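Local coordinates for bucandin (PDB 1F94), which is a three-finger neurotoxin of krait venom that may enhance presynaptic acetylcholine release, at residues 23-28 with 38-43; 28-33 with 45-50. All coordinates share one frame; numbering follows the deposited sequence. Where two conformers were deposited one is given.

How the contacts relate
Both contacts use strand 23-29, the first strand of the second finger of this three-finger toxin, and they share L28. Contact 1 lies near the centre of the chain, about 14 Å between centres from contact 2, and is partly buried: strand pairing, aromatic faces and three disulfide cysteines make it up. Contact 2 is a surface contact at the far end, where a salt bridge and backbone carbonyls do most of the work. The two sites touch where W27, in the conformer given, packs against I46. Contact 1 pairs the two strands of the second finger near its base, whereas contact 2 joins the second finger to the third at their tips.

Contact 1 of 2, residues 23-28 with 38-43; sequences FCYKWL and GCAKTC
F23, C24 and Y25 pair with A40, C39 and G38 as antiparallel strands whose axes come within 4.6 Å at 127°, the base of the hairpin that forms the second finger of the three-finger fold. F23 and A40 make a hydrogen-bonded pair, with F23 N to A40 O at 3.1 Å and A40 N to F23 O at 2.8 Å. C24 and C39 follow as a non-hydrogen-bonded pair. Y25 N then reaches G38 O at 2.9 Å, while the return bond from G38 N to Y25 O is weak.

F23, Y25 and A40 share one face of the sheet. The Y25 ring swings back over the partner strand because CG stands between the backbone N and the carbonyl carbon (chi1 59°). G38 N lies over the ring centre, and G38 CA makes a CH-pi contact at 3.9 Å from the ring centroid. Glycine suits this place, since a CB here would run into the phenol oxygen. A40, with its small methyl, meets Y25 CD2. Past A40 the chain curls round the F23 ring: K41 O sits near the ring plane at the edge, and C43 CB lies over one face of the ring, 3.6 Å from F23 CG.

C24 and C39 turn to the other face, where their disulfides with C3 and C17 anchor the hairpin base; C43, bonded to C55, ties the following loop to strand 51-56. At the outer end of the Y25 ring, one water bridges Y25 OH and C39 O, 2.8 Å from each.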
loop_
_atom_site.group_PDB
_atom_site.type_symbol
_atom_site.label_atom_id
_atom_site.label_comp_id
_atom_site.label_asym_id
_atom_site.label_seq_id
_atom_site.Cartn_x
_atom_site.Cartn_y
_atom_site.Cartn_z
ATOM N N PHE A 23 -7.377 -2.595 -5.092
ATOM C CA PHE A 23 -6.652 -2.759 -3.858
ATOM C C PHE A 23 -5.853 -1.523 -3.473
ATOM O O PHE A 23 -5.306 -0.818 -4.313
ATOM C CB PHE A 23 -5.612 -3.868 -3.964
ATOM C CG PHE A 23 -6.205 -5.248 -4.274
ATOM C CD1 PHE A 23 -6.734 -6.000 -3.250
ATOM C CD2 PHE A 23 -6.231 -5.723 -5.563
ATOM C CE1 PHE A 23 -7.299 -7.209 -3.547
ATOM C CE2 PHE A 23 -6.765 -6.948 -5.841
ATOM C CZ PHE A 23 -7.275 -7.698 -4.808
ATOM N N CYS A 24 -5.749 -1.318 -2.156
ATOM C CA CYS A 24 -4.669 -0.559 -1.573
ATOM C C CYS A 24 -3.701 -1.581 -1.005
ATOM O O CYS A 24 -4.097 -2.587 -0.387
ATOM C CB CYS A 24 -5.122 0.323 -0.434
ATOM S SG CYS A 24 -6.389 1.556 -0.782
ATOM N N TYR A 25 -2.410 -1.332 -1.178
ATOM C CA TYR A 25 -1.346 -2.172 -0.663
ATOM C C TYR A 25 -0.606 -1.408 0.444
ATOM O O TYR A 25 -0.502 -0.176 0.439
ATOM C CB TYR A 25 -0.387 -2.736 -1.710
ATOM C CG TYR A 25 0.322 -1.705 -2.533
ATOM C CD1 TYR A 25 1.581 -1.229 -2.143
ATOM C CD2 TYR A 25 -0.218 -1.191 -3.692
ATOM C CE1 TYR A 25 2.238 -0.274 -2.919
ATOM C CE2 TYR A 25 0.414 -0.273 -4.458
ATOM C CZ TYR A 25 1.668 0.192 -4.055
ATOM O OH TYR A 25 2.313 1.150 -4.821
ATOM N N LYS A 26 -0.010 -2.178 1.321
ATOM C CA LYS A 26 0.883 -1.701 2.399
ATOM C C LYS A 26 2.004 -2.724 2.463
ATOM O O LYS A 26 1.894 -3.763 3.109
ATOM C CB LYS A 26 0.144 -1.667 3.725
ATOM C CG LYS A 26 1.008 -1.136 4.845
ATOM C CD LYS A 26 0.362 -1.021 6.179
ATOM C CE LYS A 26 -0.126 -2.259 6.863
ATOM N NZ LYS A 26 -0.744 -1.840 8.205
ATOM N N TRP A 27 3.101 -2.359 1.808
ATOM C CA TRP A 27 4.273 -3.194 1.613
ATOM C C TRP A 27 5.364 -2.630 2.527
ATOM O O TRP A 27 5.744 -1.459 2.399
ATOM C CB TRP A 27 4.676 -3.299 0.170
ATOM C CG TRP A 27 5.819 -4.086 -0.346
ATOM C CD1 TRP A 27 7.149 -4.004 0.030
ATOM C CD2 TRP A 27 5.780 -5.091 -1.385
ATOM N NE1 TRP A 27 7.924 -4.902 -0.702
ATOM C CE2 TRP A 27 7.107 -5.584 -1.584
ATOM C CE3 TRP A 27 4.837 -5.668 -2.201
ATOM C CZ2 TRP A 27 7.422 -6.576 -2.511
ATOM C CZ3 TRP A 27 5.162 -6.643 -3.118
ATOM C CH2 TRP A 27 6.480 -7.120 -3.322
ATOM N N LEU A 28 5.879 -3.426 3.398
ATOM C CA LEU A 28 6.847 -3.030 4.381
ATOM C C LEU A 28 8.104 -3.871 4.205
ATOM O O LEU A 28 8.038 -5.084 4.148
ATOM C CB LEU A 28 6.315 -3.231 5.803
ATOM C CG LEU A 28 4.944 -2.576 6.025
ATOM C CD1 LEU A 28 4.384 -2.948 7.415
ATOM C CD2 LEU A 28 4.971 -1.086 5.858
ATOM N N GLY A 38 0.070 2.243 -1.884
ATOM C CA GLY A 38 -0.582 2.805 -3.037
ATOM C C GLY A 38 -1.785 1.955 -3.442
ATOM O O GLY A 38 -2.261 1.144 -2.690
ATOM N N CYS A 39 -2.277 2.257 -4.648
ATOM C CA CYS A 39 -3.372 1.539 -5.306
ATOM C C CYS A 39 -2.780 0.478 -6.226
ATOM O O CYS A 39 -1.712 0.702 -6.857
ATOM C CB CYS A 39 -4.190 2.433 -6.212
ATOM S SG CYS A 39 -4.957 3.895 -5.507
ATOM N N ALA A 40 -3.467 -0.645 -6.425
ATOM C CA ALA A 40 -2.965 -1.661 -7.364
ATOM C C ALA A 40 -4.134 -2.476 -7.916
ATOM O O ALA A 40 -5.166 -2.666 -7.261
ATOM C CB ALA A 40 -2.022 -2.613 -6.685
ATOM N N LYS A 41 -3.947 -2.983 -9.140
ATOM C CA LYS A 41 -4.825 -3.929 -9.751
ATOM C C LYS A 41 -4.670 -5.341 -9.153
ATOM O O LYS A 41 -5.654 -6.076 -9.059
ATOM C CB LYS A 41 -4.537 -4.036 -11.228
ATOM C CG LYS A 41 -5.482 -4.798 -12.109
ATOM C CD LYS A 41 -5.298 -4.521 -13.576
ATOM C CE LYS A 41 -4.179 -3.545 -13.915
ATOM N NZ LYS A 41 -4.625 -2.131 -13.967
ATOM N N THR A 42 -3.482 -5.725 -8.800
ATOM C CA THR A 42 -3.159 -7.019 -8.231
ATOM C C THR A 42 -2.486 -6.767 -6.915
ATOM O O THR A 42 -1.737 -5.822 -6.719
ATOM C CB THR A 42 -2.163 -7.874 -9.095
ATOM O OG1 THR A 42 -0.885 -7.187 -9.132
ATOM C CG2 THR A 42 -2.716 -8.101 -10.477
ATOM N N CYS A 43 -2.741 -7.671 -6.019
ATOM C CA CYS A 43 -2.109 -7.543 -4.685
ATOM C C CYS A 43 -2.086 -8.939 -4.059
ATOM O O CYS A 43 -3.085 -9.620 -4.004
ATOM C CB CYS A 43 -2.894 -6.565 -3.828
ATOM S SG CYS A 43 -2.138 -6.064 -2.245
HETATM O O HOH W 1 0.746 2.012 -6.927
#

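Contact 2 of 2, residues 28-33 with 45-50; sequences LNKISN and EIDTWN
The tips of the second and third fingers of the three-finger fold meet where K30 and I31, in the turn after strand 23-29, face D47, at the end of strand 46-47, and T48 to N50 in the turn that follows. K30 N donates to N50 O at 2.8 Å, from above the carbonyl plane, joining the two turns through their backbones. From there the K30 side chain runs extended beyond CG over the second turn, its methylenes passing the carbonyl oxygens of W49 and T48. A long flexible lysine suits this span, because its ammonium reaches two acceptors at the far end: K30 NZ lies 2.7 Å from D47 OD2, a salt bridge, and 2.7 Å from T48 O. The carboxylate is approached nearly along its C-O axis, and the two side chains cross at about a right angle.

I31 supplies the apolar part. Its CG1 lies 3.7 Å from W49 CZ3, and its CD1 also approaches W49 CZ3, the two side chains meeting obliquely, while N50 CB sits over the centre of the indole. W49 and I31 thus shield part of each other on an otherwise exposed tip.

N29 shapes the first turn. Its CG is anti to the backbone N (chi1 -174°), and N29 OD1 accepts from I31 N at 2.8 Å, an Asx turn, and from S32 N at 2.9 Å. On the other turn, T48 OG1 bonds to V51 N.

Because the K30 ammonium has both a carboxylate and a carbonyl as acceptors, its positive charge is probably stabilised, and the paired charges probably help hold the two finger tips together, though solvent would weaken the attraction.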
loop_
_atom_site.group_PDB
_atom_site.type_symbol
_atom_site.label_atom_id
_atom_site.label_comp_id
_atom_site.label_asym_id
_atom_site.label_seq_id
_atom_site.Cartn_x
_atom_site.Cartn_y
_atom_site.Cartn_z
ATOM N N LEU A 28 5.879 -3.426 3.398
ATOM C CA LEU A 28 6.847 -3.030 4.381
ATOM C C LEU A 28 8.104 -3.871 4.205
ATOM O O LEU A 28 8.038 -5.084 4.148
ATOM C CB LEU A 28 6.315 -3.231 5.803
ATOM C CG LEU A 28 4.944 -2.576 6.025
ATOM C CD1 LEU A 28 4.384 -2.948 7.415
ATOM C CD2 LEU A 28 4.971 -1.086 5.858
ATOM N N ASN A 29 9.265 -3.178 4.172
ATOM C CA ASN A 29 10.558 -3.872 4.165
ATOM C C ASN A 29 10.968 -4.103 5.596
ATOM O O ASN A 29 11.158 -3.151 6.380
ATOM C CB ASN A 29 11.550 -3.037 3.371
ATOM C CG ASN A 29 12.863 -3.774 3.196
ATOM O OD1 ASN A 29 13.507 -4.210 4.151
ATOM N ND2 ASN A 29 13.269 -3.928 1.952
ATOM N N LYS A 30 11.079 -5.339 5.994
ATOM C CA LYS A 30 11.353 -5.694 7.369
ATOM C C LYS A 30 12.768 -5.404 7.786
ATOM O O LYS A 30 13.070 -5.440 8.979
ATOM C CB LYS A 30 11.075 -7.213 7.611
ATOM C CG LYS A 30 9.663 -7.667 7.353
ATOM C CD LYS A 30 9.487 -9.137 7.719
ATOM C CE LYS A 30 8.081 -9.619 7.541
ATOM N NZ LYS A 30 7.947 -11.018 7.925
ATOM N N ILE A 31 13.636 -5.147 6.820
ATOM C CA ILE A 31 15.053 -4.897 7.073
ATOM C C ILE A 31 15.329 -3.409 7.195
ATOM O O ILE A 31 16.046 -2.932 8.083
ATOM C CB ILE A 31 15.902 -5.595 5.977
ATOM C CG1 ILE A 31 15.593 -7.069 5.809
ATOM C CG2 ILE A 31 17.393 -5.411 6.291
ATOM C CD1 ILE A 31 15.568 -7.872 7.078
ATOM N N SER A 32 14.818 -2.615 6.257
ATOM C CA SER A 32 15.066 -1.188 6.187
ATOM C C SER A 32 13.953 -0.335 6.740
ATOM O O SER A 32 14.162 0.858 6.936
ATOM C CB SER A 32 15.274 -0.734 4.733
ATOM O OG SER A 32 14.000 -0.827 4.115
ATOM N N ASN A 33 12.797 -0.909 7.051
ATOM C CA ASN A 33 11.594 -0.220 7.499
ATOM C C ASN A 33 10.975 0.651 6.416
ATOM O O ASN A 33 9.999 1.354 6.700
ATOM C CB ASN A 33 11.836 0.547 8.774
ATOM C CG ASN A 33 12.433 -0.349 9.833
ATOM O OD1 ASN A 33 11.942 -1.416 10.141
ATOM N ND2 ASN A 33 13.549 0.034 10.431
ATOM N N GLU A 45 -0.701 -11.056 -0.644
ATOM C CA GLU A 45 -0.154 -10.920 0.680
ATOM C C GLU A 45 1.170 -11.657 0.745
ATOM O O GLU A 45 1.324 -12.712 0.099
ATOM C CB GLU A 45 -1.184 -11.395 1.689
ATOM C CG GLU A 45 -2.246 -10.276 1.522
ATOM C CD GLU A 45 -3.026 -10.051 2.756
ATOM O OE1 GLU A 45 -3.222 -11.036 3.527
ATOM O OE2 GLU A 45 -3.576 -8.951 2.916
ATOM N N ILE A 46 2.092 -11.039 1.471
ATOM C CA ILE A 46 3.461 -11.562 1.604
ATOM C C ILE A 46 3.888 -11.477 3.055
ATOM O O ILE A 46 3.588 -10.482 3.765
ATOM C CB ILE A 46 4.475 -10.760 0.711
ATOM C CG1 ILE A 46 4.036 -10.692 -0.726
ATOM C CG2 ILE A 46 5.882 -11.287 0.869
ATOM C CD1 ILE A 46 4.790 -9.673 -1.574
ATOM N N ASP A 47 4.575 -12.509 3.545
ATOM C CA ASP A 47 5.145 -12.473 4.891
ATOM C C ASP A 47 6.410 -13.306 4.851
ATOM O O ASP A 47 6.474 -14.438 5.341
ATOM C CB ASP A 47 4.149 -12.972 5.907
ATOM C CG ASP A 47 4.504 -12.720 7.362
ATOM O OD1 ASP A 47 3.925 -13.364 8.242
ATOM O OD2 ASP A 47 5.365 -11.845 7.714
ATOM N N THR A 48 7.511 -12.761 4.388
ATOM C CA THR A 48 8.790 -13.420 4.238
ATOM C C THR A 48 9.837 -12.832 5.159
ATOM O O THR A 48 9.551 -11.912 5.914
ATOM C CB THR A 48 9.260 -13.391 2.766
ATOM O OG1 THR A 48 9.405 -12.030 2.461
ATOM C CG2 THR A 48 8.286 -14.002 1.798
ATOM N N TRP A 49 11.075 -13.284 5.034
ATOM C CA TRP A 49 12.117 -12.778 5.898
ATOM C C TRP A 49 12.267 -11.254 5.742
ATOM O O TRP A 49 12.640 -10.569 6.706
ATOM C CB TRP A 49 13.462 -13.490 5.603
ATOM C CG TRP A 49 14.080 -13.074 4.296
ATOM C CD1 TRP A 49 13.826 -13.531 3.037
ATOM C CD2 TRP A 49 15.103 -12.064 4.122
ATOM N NE1 TRP A 49 14.601 -12.898 2.122
ATOM C CE2 TRP A 49 15.373 -11.998 2.746
ATOM C CE3 TRP A 49 15.771 -11.240 5.010
ATOM C CZ2 TRP A 49 16.297 -11.117 2.227
ATOM C CZ3 TRP A 49 16.713 -10.363 4.473
ATOM C CH2 TRP A 49 16.950 -10.330 3.118
ATOM N N ASN A 50 12.042 -10.712 4.544
ATOM C CA ASN A 50 12.303 -9.324 4.252
ATOM C C ASN A 50 11.057 -8.473 3.888
ATOM O O ASN A 50 11.207 -7.224 3.893
ATOM C CB ASN A 50 13.329 -9.114 3.132
ATOM C CG ASN A 50 12.965 -9.733 1.810
ATOM O OD1 ASN A 50 12.172 -10.660 1.764
ATOM N ND2 ASN A 50 13.585 -9.253 0.743
HETATM O O HOH W 2 15.340 -6.536 1.194
#